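Local coordinates for putative uncharacterized protein PH0594 (Pyrococcus horikoshii, PDB 4HXF), which probably cleaves peptides as a serine-type acylaminoacyl peptidase, and assembles into a self-compartmentalizing hexamer of subunits that combine a beta-propeller with an alpha/beta hydrolase fold, at residues Phe197-Ile202 / Lys216-Ala221; Tyr367-Ile372 / Gly407-Tyr412; Trp494-Ala499 / Leu551-Met556. All blocks are in the same frame, centred on the assembly; numbering follows the deposited sequence.

Interaction 1: residues Phe197-Ile202 / Lys216-Ala221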
loop_
_atom_site.group_PDB
_atom_site.type_symbol
_atom_site.label_atom_id
_atom_site.label_comp_id
_atom_site.label_asym_id
_atom_site.label_seq_id
_atom_site.Cartn_x
_atom_site.Cartn_y
_atom_site.Cartn_z
ATOM N N PHE A 197 -22.735 -22.740 -34.748
ATOM C CA PHE A 197 -21.808 -23.215 -35.843
ATOM C C PHE A 197 -22.595 -23.892 -36.958
ATOM O O PHE A 197 -22.005 -24.420 -37.876
ATOM C CB PHE A 197 -20.586 -24.035 -35.379
ATOM C CG PHE A 197 -19.640 -23.285 -34.503
ATOM C CD1 PHE A 197 -19.834 -23.256 -33.130
ATOM C CD2 PHE A 197 -18.533 -22.646 -35.045
ATOM C CE1 PHE A 197 -18.971 -22.574 -32.282
ATOM C CE2 PHE A 197 -17.659 -21.938 -34.207
ATOM C CZ PHE A 197 -17.871 -21.912 -32.842
ATOM N N LYS A 198 -23.906 -23.869 -36.935
ATOM C CA LYS A 198 -24.761 -24.531 -37.899
ATOM C C LYS A 198 -25.795 -23.661 -38.583
ATOM O O LYS A 198 -25.774 -23.589 -39.870
ATOM C CB LYS A 198 -25.430 -25.810 -37.392
ATOM C CG LYS A 198 -26.430 -26.414 -38.428
ATOM C CD LYS A 198 -25.842 -27.398 -39.393
ATOM C CE LYS A 198 -25.527 -28.727 -38.709
ATOM N NZ LYS A 198 -26.442 -29.860 -38.462
ATOM N N TYR A 199 -26.644 -22.960 -37.807
ATOM C CA TYR A 199 -27.578 -22.043 -38.398
ATOM C C TYR A 199 -27.600 -20.686 -37.741
ATOM O O TYR A 199 -27.524 -20.597 -36.549
ATOM C CB TYR A 199 -28.973 -22.603 -38.337
ATOM C CG TYR A 199 -29.145 -23.929 -39.097
ATOM C CD1 TYR A 199 -29.551 -25.049 -38.448
ATOM C CD2 TYR A 199 -28.980 -24.017 -40.492
ATOM C CE1 TYR A 199 -29.681 -26.299 -39.099
ATOM C CE2 TYR A 199 -29.188 -25.264 -41.156
ATOM C CZ TYR A 199 -29.569 -26.390 -40.442
ATOM O OH TYR A 199 -29.750 -27.693 -41.016
ATOM N N TRP A 200 -27.764 -19.665 -38.533
ATOM C CA TRP A 200 -27.886 -18.269 -38.107
ATOM C C TRP A 200 -29.070 -17.606 -38.731
ATOM O O TRP A 200 -29.585 -18.026 -39.766
ATOM C CB TRP A 200 -26.657 -17.469 -38.657
ATOM C CG TRP A 200 -25.361 -17.803 -37.967
ATOM C CD1 TRP A 200 -24.797 -17.149 -36.822
ATOM C CD2 TRP A 200 -24.412 -18.840 -38.342
ATOM N NE1 TRP A 200 -23.606 -17.703 -36.500
ATOM C CE2 TRP A 200 -23.317 -18.764 -37.378
ATOM C CE3 TRP A 200 -24.416 -19.862 -39.278
ATOM C CZ2 TRP A 200 -22.243 -19.619 -37.428
ATOM C CZ3 TRP A 200 -23.308 -20.668 -39.352
ATOM C CH2 TRP A 200 -22.287 -20.618 -38.387
ATOM N N ASP A 201 -29.533 -16.555 -38.070
ATOM C CA ASP A 201 -30.429 -15.558 -38.622
ATOM C C ASP A 201 -29.609 -14.286 -38.837
ATOM O O ASP A 201 -28.747 -13.990 -37.992
ATOM C CB ASP A 201 -31.585 -15.274 -37.690
ATOM C CG ASP A 201 -32.399 -16.536 -37.351
ATOM O OD1 ASP A 201 -32.456 -17.468 -38.172
ATOM O OD2 ASP A 201 -32.971 -16.515 -36.271
ATOM N N ILE A 202 -29.769 -13.637 -39.955
ATOM C CA ILE A 202 -28.980 -12.469 -40.279
ATOM C C ILE A 202 -29.896 -11.277 -40.498
ATOM O O ILE A 202 -30.898 -11.328 -41.237
ATOM C CB ILE A 202 -28.098 -12.729 -41.541
ATOM C CG1 ILE A 202 -27.273 -14.010 -41.395
ATOM C CG2 ILE A 202 -27.237 -11.505 -41.951
ATOM C CD1 ILE A 202 -26.408 -14.402 -42.619
ATOM N N LYS A 216 -32.308 -18.964 -40.723
ATOM C CA LYS A 216 -31.815 -20.346 -40.578
ATOM C C LYS A 216 -30.939 -20.752 -41.757
ATOM O O LYS A 216 -31.232 -21.752 -42.499
ATOM C CB LYS A 216 -32.965 -21.313 -40.322
ATOM C CG LYS A 216 -32.526 -22.633 -39.784
ATOM C CD LYS A 216 -33.779 -23.458 -39.288
ATOM C CE LYS A 216 -33.391 -24.737 -38.646
ATOM N NZ LYS A 216 -34.592 -25.128 -37.779
ATOM N N VAL A 217 -29.886 -19.966 -41.945
ATOM C CA VAL A 217 -28.919 -20.225 -43.047
ATOM C C VAL A 217 -27.607 -20.681 -42.387
ATOM O O VAL A 217 -27.345 -20.402 -41.168
ATOM C CB VAL A 217 -28.684 -19.021 -43.907
ATOM C CG1 VAL A 217 -29.930 -18.793 -44.819
ATOM C CG2 VAL A 217 -28.314 -17.814 -43.045
ATOM N N SER A 218 -26.697 -21.352 -43.143
ATOM C CA SER A 218 -25.496 -21.929 -42.505
ATOM C C SER A 218 -24.322 -21.062 -42.903
ATOM O O SER A 218 -23.188 -21.555 -43.010
ATOM C CB SER A 218 -25.300 -23.401 -42.985
ATOM O OG SER A 218 -26.322 -24.220 -42.446
ATOM N N PHE A 219 -24.541 -19.742 -43.073
ATOM C CA PHE A 219 -23.460 -18.778 -43.215
ATOM C C PHE A 219 -23.703 -17.577 -42.357
ATOM O O PHE A 219 -24.830 -17.381 -41.878
ATOM C CB PHE A 219 -23.176 -18.374 -44.648
ATOM C CG PHE A 219 -24.365 -18.078 -45.558
ATOM C CD1 PHE A 219 -24.309 -18.530 -46.896
ATOM C CD2 PHE A 219 -25.342 -17.185 -45.226
ATOM C CE1 PHE A 219 -25.335 -18.156 -47.796
ATOM C CE2 PHE A 219 -26.409 -16.848 -46.108
ATOM C CZ PHE A 219 -26.375 -17.336 -47.369
ATOM N N TYR A 220 -22.638 -16.839 -42.060
ATOM C CA TYR A 220 -22.761 -15.565 -41.342
ATOM C C TYR A 220 -21.964 -14.521 -42.087
ATOM O O TYR A 220 -21.139 -14.834 -42.960
ATOM C CB TYR A 220 -22.360 -15.745 -39.838
ATOM C CG TYR A 220 -20.928 -16.191 -39.649
ATOM C CD1 TYR A 220 -20.592 -17.546 -39.680
ATOM C CD2 TYR A 220 -19.927 -15.294 -39.325
ATOM C CE1 TYR A 220 -19.321 -18.020 -39.414
ATOM C CE2 TYR A 220 -18.601 -15.774 -39.120
ATOM C CZ TYR A 220 -18.325 -17.110 -39.227
ATOM O OH TYR A 220 -17.042 -17.643 -39.007
ATOM N N ALA A 221 -22.184 -13.245 -41.773
ATOM C CA ALA A 221 -21.532 -12.147 -42.531
ATOM C C ALA A 221 -20.111 -11.916 -41.920
ATOM O O ALA A 221 -19.907 -11.871 -40.676
ATOM C CB ALA A 221 -22.397 -10.870 -42.465
#

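Interaction 2: residues Tyr367-Ile372 / Gly407-Tyr412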
loop_
_atom_site.group_PDB
_atom_site.type_symbol
_atom_site.label_atom_id
_atom_site.label_comp_id
_atom_site.label_asym_id
_atom_site.label_seq_id
_atom_site.Cartn_x
_atom_site.Cartn_y
_atom_site.Cartn_z
ATOM N N TYR A 367 7.949 -36.675 -42.365
ATOM C CA TYR A 367 8.810 -36.978 -41.240
ATOM C C TYR A 367 10.027 -36.147 -41.203
ATOM O O TYR A 367 10.402 -35.544 -42.202
ATOM C CB TYR A 367 9.194 -38.459 -41.300
ATOM C CG TYR A 367 10.149 -38.862 -42.366
ATOM C CD1 TYR A 367 9.665 -39.372 -43.598
ATOM C CD2 TYR A 367 11.515 -38.893 -42.162
ATOM C CE1 TYR A 367 10.507 -39.790 -44.565
ATOM C CE2 TYR A 367 12.336 -39.358 -43.170
ATOM C CZ TYR A 367 11.814 -39.819 -44.346
ATOM O OH TYR A 367 12.685 -40.335 -45.309
ATOM N N ILE A 368 10.579 -36.026 -39.995
ATOM C CA ILE A 368 11.842 -35.337 -39.784
ATOM C C ILE A 368 12.834 -36.328 -39.251
ATOM O O ILE A 368 12.569 -37.076 -38.324
ATOM C CB ILE A 368 11.725 -34.180 -38.772
ATOM C CG1 ILE A 368 10.799 -33.062 -39.276
ATOM C CG2 ILE A 368 13.100 -33.650 -38.396
ATOM C CD1 ILE A 368 10.262 -32.117 -38.211
ATOM N N LYS A 369 14.003 -36.325 -39.872
ATOM C CA LYS A 369 15.130 -37.223 -39.499
ATOM C C LYS A 369 16.174 -36.413 -38.683
ATOM O O LYS A 369 16.572 -35.287 -39.073
ATOM C CB LYS A 369 15.784 -37.842 -40.729
ATOM C CG LYS A 369 16.907 -38.776 -40.334
ATOM C CD LYS A 369 17.592 -39.258 -41.606
ATOM C CE LYS A 369 18.576 -40.393 -41.356
ATOM N NZ LYS A 369 19.289 -40.990 -42.584
ATOM N N PRO A 370 16.478 -36.895 -37.446
ATOM C CA PRO A 370 17.456 -36.213 -36.608
ATOM C C PRO A 370 18.868 -36.483 -37.094
ATOM O O PRO A 370 19.090 -37.304 -37.990
ATOM C CB PRO A 370 17.213 -36.876 -35.245
ATOM C CG PRO A 370 16.923 -38.274 -35.609
ATOM C CD PRO A 370 16.005 -38.136 -36.798
ATOM N N GLU A 371 19.794 -35.722 -36.553
ATOM C CA GLU A 371 21.257 -35.873 -36.828
ATOM C C GLU A 371 21.573 -37.172 -36.138
ATOM O O GLU A 371 21.248 -37.435 -34.929
ATOM C CB GLU A 371 22.051 -34.632 -36.320
ATOM N N ILE A 372 21.782 -38.141 -36.988
ATOM C CA ILE A 372 22.350 -39.352 -36.590
ATOM C C ILE A 372 23.370 -39.684 -37.752
ATOM O O ILE A 372 23.259 -39.175 -38.932
ATOM C CB ILE A 372 21.351 -40.519 -36.314
ATOM C CG1 ILE A 372 20.221 -40.571 -37.398
ATOM C CG2 ILE A 372 20.789 -40.293 -34.899
ATOM C CD1 ILE A 372 19.139 -41.677 -37.423
ATOM N N GLY A 407 17.257 -35.722 -30.995
ATOM C CA GLY A 407 17.699 -37.010 -31.524
ATOM C C GLY A 407 16.512 -37.931 -31.848
ATOM O O GLY A 407 16.704 -39.148 -32.006
ATOM N N TYR A 408 15.321 -37.354 -32.017
ATOM C CA TYR A 408 14.134 -38.155 -32.384
ATOM C C TYR A 408 13.686 -37.962 -33.834
ATOM O O TYR A 408 13.694 -36.848 -34.335
ATOM C CB TYR A 408 12.903 -37.881 -31.498
ATOM C CG TYR A 408 13.032 -38.057 -30.001
ATOM C CD1 TYR A 408 13.727 -37.149 -29.195
ATOM C CD2 TYR A 408 12.506 -39.190 -29.383
ATOM C CE1 TYR A 408 13.911 -37.338 -27.838
ATOM C CE2 TYR A 408 12.693 -39.370 -27.999
ATOM C CZ TYR A 408 13.329 -38.461 -27.259
ATOM O OH TYR A 408 13.468 -38.649 -25.910
ATOM N N TYR A 409 13.346 -39.063 -34.476
ATOM C CA TYR A 409 12.484 -38.978 -35.655
ATOM C C TYR A 409 11.142 -38.413 -35.219
ATOM O O TYR A 409 10.618 -38.761 -34.164
ATOM C CB TYR A 409 12.219 -40.344 -36.282
ATOM C CG TYR A 409 13.315 -40.832 -37.223
ATOM C CD1 TYR A 409 14.328 -41.657 -36.741
ATOM C CD2 TYR A 409 13.304 -40.495 -38.576
ATOM C CE1 TYR A 409 15.273 -42.208 -37.608
ATOM C CE2 TYR A 409 14.253 -41.002 -39.437
ATOM C CZ TYR A 409 15.234 -41.860 -38.934
ATOM O OH TYR A 409 16.145 -42.343 -39.898
ATOM N N ILE A 410 10.544 -37.633 -36.087
ATOM C CA ILE A 410 9.196 -37.092 -35.911
ATOM C C ILE A 410 8.403 -37.564 -37.149
ATOM O O ILE A 410 8.886 -37.452 -38.307
ATOM C CB ILE A 410 9.233 -35.549 -35.952
ATOM C CG1 ILE A 410 10.332 -34.984 -35.015
ATOM C CG2 ILE A 410 7.875 -34.937 -35.683
ATOM C CD1 ILE A 410 10.174 -35.374 -33.523
ATOM N N VAL A 411 7.234 -38.139 -36.875
ATOM C CA VAL A 411 6.390 -38.619 -37.981
ATOM C C VAL A 411 4.969 -38.172 -37.747
ATOM O O VAL A 411 4.447 -38.213 -36.658
ATOM C CB VAL A 411 6.498 -40.133 -38.217
ATOM C CG1 VAL A 411 6.075 -40.970 -37.107
ATOM C CG2 VAL A 411 5.695 -40.547 -39.516
ATOM N N TYR A 412 4.305 -37.768 -38.805
ATOM C CA TYR A 412 2.935 -37.250 -38.682
ATOM C C TYR A 412 2.195 -37.283 -40.066
ATOM O O TYR A 412 2.838 -37.146 -41.127
ATOM C CB TYR A 412 2.957 -35.836 -38.129
ATOM C CG TYR A 412 3.736 -34.742 -38.868
ATOM C CD1 TYR A 412 5.067 -34.473 -38.601
ATOM C CD2 TYR A 412 3.138 -34.004 -39.844
ATOM C CE1 TYR A 412 5.709 -33.499 -39.308
ATOM C CE2 TYR A 412 3.818 -32.950 -40.512
ATOM C CZ TYR A 412 5.112 -32.728 -40.172
ATOM O OH TYR A 412 5.717 -31.692 -40.883
#

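Interaction 3: residues Trp494-Ala499 / Leu551-Met556. With Y3A (N-[(benzyloxy)carbonyl]glycyl-N-[(2S,3R)-4-chloro-3-hydroxy-1-phenylbutan-2-yl]glycinamide), chain B.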
loop_
_atom_site.group_PDB
_atom_site.type_symbol
_atom_site.label_atom_id
_atom_site.label_comp_id
_atom_site.label_asym_id
_atom_site.label_seq_id
_atom_site.Cartn_x
_atom_site.Cartn_y
_atom_site.Cartn_z
ATOM N N TRP A 494 -16.577 -40.501 -24.957
ATOM C CA TRP A 494 -17.429 -39.611 -25.714
ATOM C C TRP A 494 -18.710 -39.182 -25.024
ATOM O O TRP A 494 -19.226 -38.061 -25.312
ATOM C CB TRP A 494 -17.743 -40.187 -27.107
ATOM C CG TRP A 494 -16.502 -40.294 -27.939
ATOM C CD1 TRP A 494 -15.857 -41.442 -28.352
ATOM C CD2 TRP A 494 -15.792 -39.184 -28.527
ATOM N NE1 TRP A 494 -14.768 -41.091 -29.146
ATOM C CE2 TRP A 494 -14.665 -39.746 -29.215
ATOM C CE3 TRP A 494 -15.940 -37.825 -28.477
ATOM C CZ2 TRP A 494 -13.764 -38.973 -29.942
ATOM C CZ3 TRP A 494 -15.039 -37.050 -29.205
ATOM C CH2 TRP A 494 -13.958 -37.625 -29.887
ATOM N N LEU A 495 -19.308 -39.983 -24.164
ATOM C CA LEU A 495 -20.593 -39.596 -23.648
ATOM C C LEU A 495 -20.465 -38.363 -22.768
ATOM O O LEU A 495 -21.294 -37.441 -22.833
ATOM C CB LEU A 495 -21.285 -40.692 -22.819
ATOM C CG LEU A 495 -22.734 -40.417 -22.472
ATOM C CD1 LEU A 495 -23.661 -40.260 -23.667
ATOM C CD2 LEU A 495 -23.371 -41.480 -21.613
ATOM N N THR A 496 -19.388 -38.266 -21.953
ATOM C CA THR A 496 -19.180 -37.049 -21.177
ATOM C C THR A 496 -18.769 -35.855 -22.015
ATOM O O THR A 496 -18.959 -34.698 -21.640
ATOM C CB THR A 496 -18.249 -37.268 -19.969
ATOM O OG1 THR A 496 -16.955 -37.581 -20.461
ATOM C CG2 THR A 496 -18.834 -38.391 -19.093
ATOM N N SER A 497 -18.080 -36.094 -23.161
ATOM C CA SER A 497 -17.856 -35.011 -24.075
ATOM C C SER A 497 -19.192 -34.424 -24.543
ATOM O O SER A 497 -19.425 -33.216 -24.526
ATOM C CB SER A 497 -17.015 -35.527 -25.262
ATOM O OG SER A 497 -16.897 -34.497 -26.299
ATOM N N TYR A 498 -20.093 -35.279 -25.017
ATOM C CA TYR A 498 -21.453 -34.829 -25.394
ATOM C C TYR A 498 -22.114 -33.909 -24.385
ATOM O O TYR A 498 -22.618 -32.860 -24.650
ATOM C CB TYR A 498 -22.340 -36.035 -25.750
ATOM C CG TYR A 498 -23.831 -35.744 -25.724
ATOM C CD1 TYR A 498 -24.437 -34.846 -26.625
ATOM C CD2 TYR A 498 -24.616 -36.294 -24.777
ATOM C CE1 TYR A 498 -25.741 -34.583 -26.550
ATOM C CE2 TYR A 498 -25.960 -36.030 -24.716
ATOM C CZ TYR A 498 -26.524 -35.164 -25.549
ATOM O OH TYR A 498 -27.870 -34.899 -25.439
ATOM N N ALA A 499 -22.164 -34.440 -23.109
ATOM C CA ALA A 499 -22.967 -33.819 -22.097
ATOM C C ALA A 499 -22.287 -32.718 -21.250
ATOM O O ALA A 499 -23.011 -31.910 -20.711
ATOM C CB ALA A 499 -23.566 -34.906 -21.142
ATOM N N LEU A 551 -11.901 -31.555 -17.861
ATOM C CA LEU A 551 -10.950 -32.334 -16.987
ATOM C C LEU A 551 -11.219 -33.811 -16.885
ATOM O O LEU A 551 -10.282 -34.601 -16.813
ATOM C CB LEU A 551 -10.876 -31.666 -15.648
ATOM C CG LEU A 551 -9.833 -32.356 -14.681
ATOM C CD1 LEU A 551 -8.368 -32.302 -15.176
ATOM C CD2 LEU A 551 -10.005 -31.701 -13.248
ATOM N N ASP A 552 -12.494 -34.199 -16.800
ATOM C CA ASP A 552 -12.911 -35.576 -16.666
ATOM C C ASP A 552 -12.247 -36.449 -17.738
ATOM O O ASP A 552 -11.877 -37.599 -17.512
ATOM C CB ASP A 552 -14.433 -35.766 -16.659
ATOM C CG ASP A 552 -15.064 -35.410 -17.972
ATOM O OD1 ASP A 552 -15.813 -36.260 -18.463
ATOM O OD2 ASP A 552 -14.804 -34.271 -18.479
ATOM N N GLN A 553 -12.057 -35.865 -18.903
ATOM C CA GLN A 553 -11.521 -36.656 -20.014
ATOM C C GLN A 553 -10.125 -37.205 -19.717
ATOM O O GLN A 553 -9.799 -38.301 -20.141
ATOM C CB GLN A 553 -11.448 -35.865 -21.319
ATOM C CG GLN A 553 -12.795 -35.432 -21.908
ATOM C CD GLN A 553 -13.706 -36.640 -22.170
ATOM O OE1 GLN A 553 -13.172 -37.753 -22.361
ATOM N NE2 GLN A 553 -15.060 -36.458 -22.141
ATOM N N SER A 554 -9.316 -36.458 -19.022
ATOM C CA SER A 554 -7.981 -36.917 -18.570
ATOM C C SER A 554 -8.067 -37.581 -17.224
ATOM O O SER A 554 -7.464 -38.653 -17.053
ATOM C CB SER A 554 -6.869 -35.869 -18.559
ATOM O OG SER A 554 -6.578 -35.400 -19.898
ATOM N N LEU A 555 -8.789 -36.965 -16.277
ATOM C CA LEU A 555 -8.706 -37.479 -14.888
ATOM C C LEU A 555 -9.407 -38.836 -14.743
ATOM O O LEU A 555 -8.944 -39.753 -14.006
ATOM C CB LEU A 555 -9.195 -36.434 -13.902
ATOM C CG LEU A 555 -9.113 -36.821 -12.408
ATOM C CD1 LEU A 555 -7.648 -37.241 -12.088
ATOM C CD2 LEU A 555 -9.562 -35.645 -11.466
ATOM N N MET A 556 -10.504 -39.052 -15.463
ATOM C CA MET A 556 -11.177 -40.356 -15.403
ATOM C C MET A 556 -10.253 -41.432 -15.924
ATOM O O MET A 556 -10.203 -42.490 -15.353
ATOM C CB MET A 556 -12.555 -40.380 -16.092
ATOM C CG MET A 556 -13.592 -39.508 -15.517
ATOM S SD MET A 556 -15.232 -39.807 -16.259
ATOM C CE MET A 556 -14.938 -39.482 -17.973
HETATM N N3 Y3A B . -12.828 -27.499 -33.323
HETATM C CA3 Y3A B . -13.020 -28.923 -32.988
HETATM C C3 Y3A B . -12.421 -29.088 -31.587
HETATM O O3 Y3A B . -12.216 -28.223 -30.761
HETATM C C4 Y3A B . -9.628 -30.484 -30.238
HETATM O O4 Y3A B . -9.199 -31.238 -31.313
HETATM C CA4 Y3A B . -11.118 -30.722 -30.065
HETATM N N4 Y3A B . -11.726 -30.462 -31.397
HETATM C CB4 Y3A B . -11.547 -32.203 -29.847
HETATM C CG4 Y3A B . -13.022 -32.388 -29.702
HETATM C CD1 Y3A B . -13.799 -31.861 -28.659
HETATM C CD2 Y3A B . -13.687 -33.196 -30.614
HETATM C CE1 Y3A B . -15.160 -32.075 -28.544
HETATM C CE2 Y3A B . -15.053 -33.416 -30.518
HETATM C CZ4 Y3A B . -15.778 -32.843 -29.520
HETATM C C15 Y3A B . -9.142 -29.005 -30.006
HETATM O O HOH W 1 -16.089 -34.102 -20.938
#

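Interaction 1: residues Phe197-Ile202 / Lys216-Ala221
Trp200 carries CG beside its backbone N (chi1 -71°), while Tyr220 holds CG between N and the carbonyl carbon (chi1 61°). The two side chains lie side by side and point the same way. This is a blade-to-blade junction of the beta-propeller. Strand 200-206 pairs with the outermost strand of its blade, 209-217. The chain then turns a corner and enters strand 219-224 of the next blade. Tyr220 CB sits 3.9 Å from the centroid of the five-membered ring of Trp200, almost straight above it. Farther out, Tyr220 CD1 lies over the rim of the same face, 3.5 Å from Trp200 CZ2. The two ring planes are oblique, at 41°.

In the backbone, Trp200 and Val217 form an antiparallel hydrogen-bonded pair. Trp200 N gives to Val217 O at 2.8 Å, and Val217 N returns a bond to Trp200 O. Val217 O also lies at the edge of the indole, near its plane. Lys216 and Val217 both face Trp200, which makes a G1 beta bulge. At the bulge, Lys216 N donates to Asp201 OD1 at 3.0 Å, nearly along the C-O axis. His189 ND1 holds the same oxygen.

Phe219 O is buried without a polar partner in the model, and Ile202 CD1 packs 3.5 Å from it. Tyr199 is packed on both faces by lysine chains, with Lys216 CG and CE over one and Lys198 CG over the other. The corner is pinned by Ser218 OG, which bonds Lys237 N and donates to Lys198 O at 2.7 Å.

Interaction 2: residues Tyr367-Ile372 / Gly407-Tyr412
The Tyr409 ring takes Pro370 over its face and Lys369 alongside. The site is in the alpha/beta hydrolase fold, where strand 361-368 runs antiparallel to strand 409-413 in the central mixed sheet. Pro370 CD stands above the ring centre, 3.9 Å from the centroid and 12° off the normal, a CH-pi contact. Chi1 of -83° sets Tyr409 CG beside its own backbone N, where Pro370 CD is 3.8 Å from it. Lys369 is fully extended and points the same way as Tyr409. Its CG is 3.6 Å from Tyr409 CE2. Ile372 instead crosses Tyr409 at about a right angle, with CD1 3.9 Å from Tyr409 CE1.

Tyr367 CD2 comes to the edge of the Tyr409 ring, near its plane. The two hydroxyls end at one carboxylate: Tyr367 OH bonds Glu452 OE1 and Tyr409 OH bonds Glu452 OE2, while Lys369 NZ bonds Gln454 OE1.

Tyr367 and Val411 form a non-hydrogen-bonded pair. Ile368 and Ile410 share the face opposite these two, with their CB atoms 4.0 Å apart. There they pack on helix 398-405, Ile368 on Ala404 and Ile410 on Met400. Their backbones form the hydrogen-bonded pair. Ile368 N gives to Ile410 O at 2.8 Å, and Ile410 N gives to Ile368 O at 3.1 Å.

Beyond this pair Pro370 has no N-H to extend the ladder. Its CB packs on Gly407 C. With positive phi, Gly407 is the C-prime residue of the Schellman motif that ends helix 398-405. Tyr408 O is buried with no polar partner in the model, and Pro370 CD lies 3.6 Å from it.

Interaction 3: residues Trp494-Ala499 / Leu551-Met556
Thr496 OG1 donates to Asp552 OD1 at 2.7 Å, and the two side chains meet tip to tip. The bond spans two helices of the alpha/beta hydrolase fold, 494-500 and 552-563. Their short segments run roughly antiparallel, at 151°, with axes 10.5 Å apart. At that spacing polar side chains and a water bridge the helices.

The water donates to Asp552 OD2 at 2.8 Å. It accepts from Gln553 NE2 and gives a weak bond to Thr496 O. Each carboxylate oxygen of Asp552 therefore has its own link toward Thr496, one direct and one through the water. The Gln553 chain is bent at chi2 (-58°), and CD continues toward helix 494-500. Gln553 OE1 accepts from Tyr493 N, just before that helix, so both ends of this amide are tied; Thr496 OG1 is also hydrogen-bonded to Tyr493 O.

Helix 494-500 lines the inhibitor pocket. Ser497 OG is 3.7 Å from CE1 of the inhibitor's phenyl ring, and is also bonded to Asp508 OD1. CE2 of that phenyl lies at the edge of the Trp494 ring, 3.9 Å from Trp494 CZ3.

A second subunit packs here, its Thr496 against this Thr496. Within the chain that holds Asp552, Met556 reaches Thr496 tip to tip, its CE 3.7 Å from Thr496 OG1.

Overall arrangement
The three contacts follow one another along the chain, share no element and do not touch. Interaction 1 lies in the propeller and is only partly buried. Interactions 2 and 3 are buried in the hydrolase domain, with centres 33 Å apart. Interactions 1 and 2 both rest on antiparallel strand pairing backed by aromatic and CH-pi packing. The first also bridges two blades, while the second joins neighbouring strands of the central sheet, away from the annotated sites. Interaction 3 differs: helices spaced well apart are linked by polar side chains and a water. It alone of the three borders the inhibitor and a second subunit.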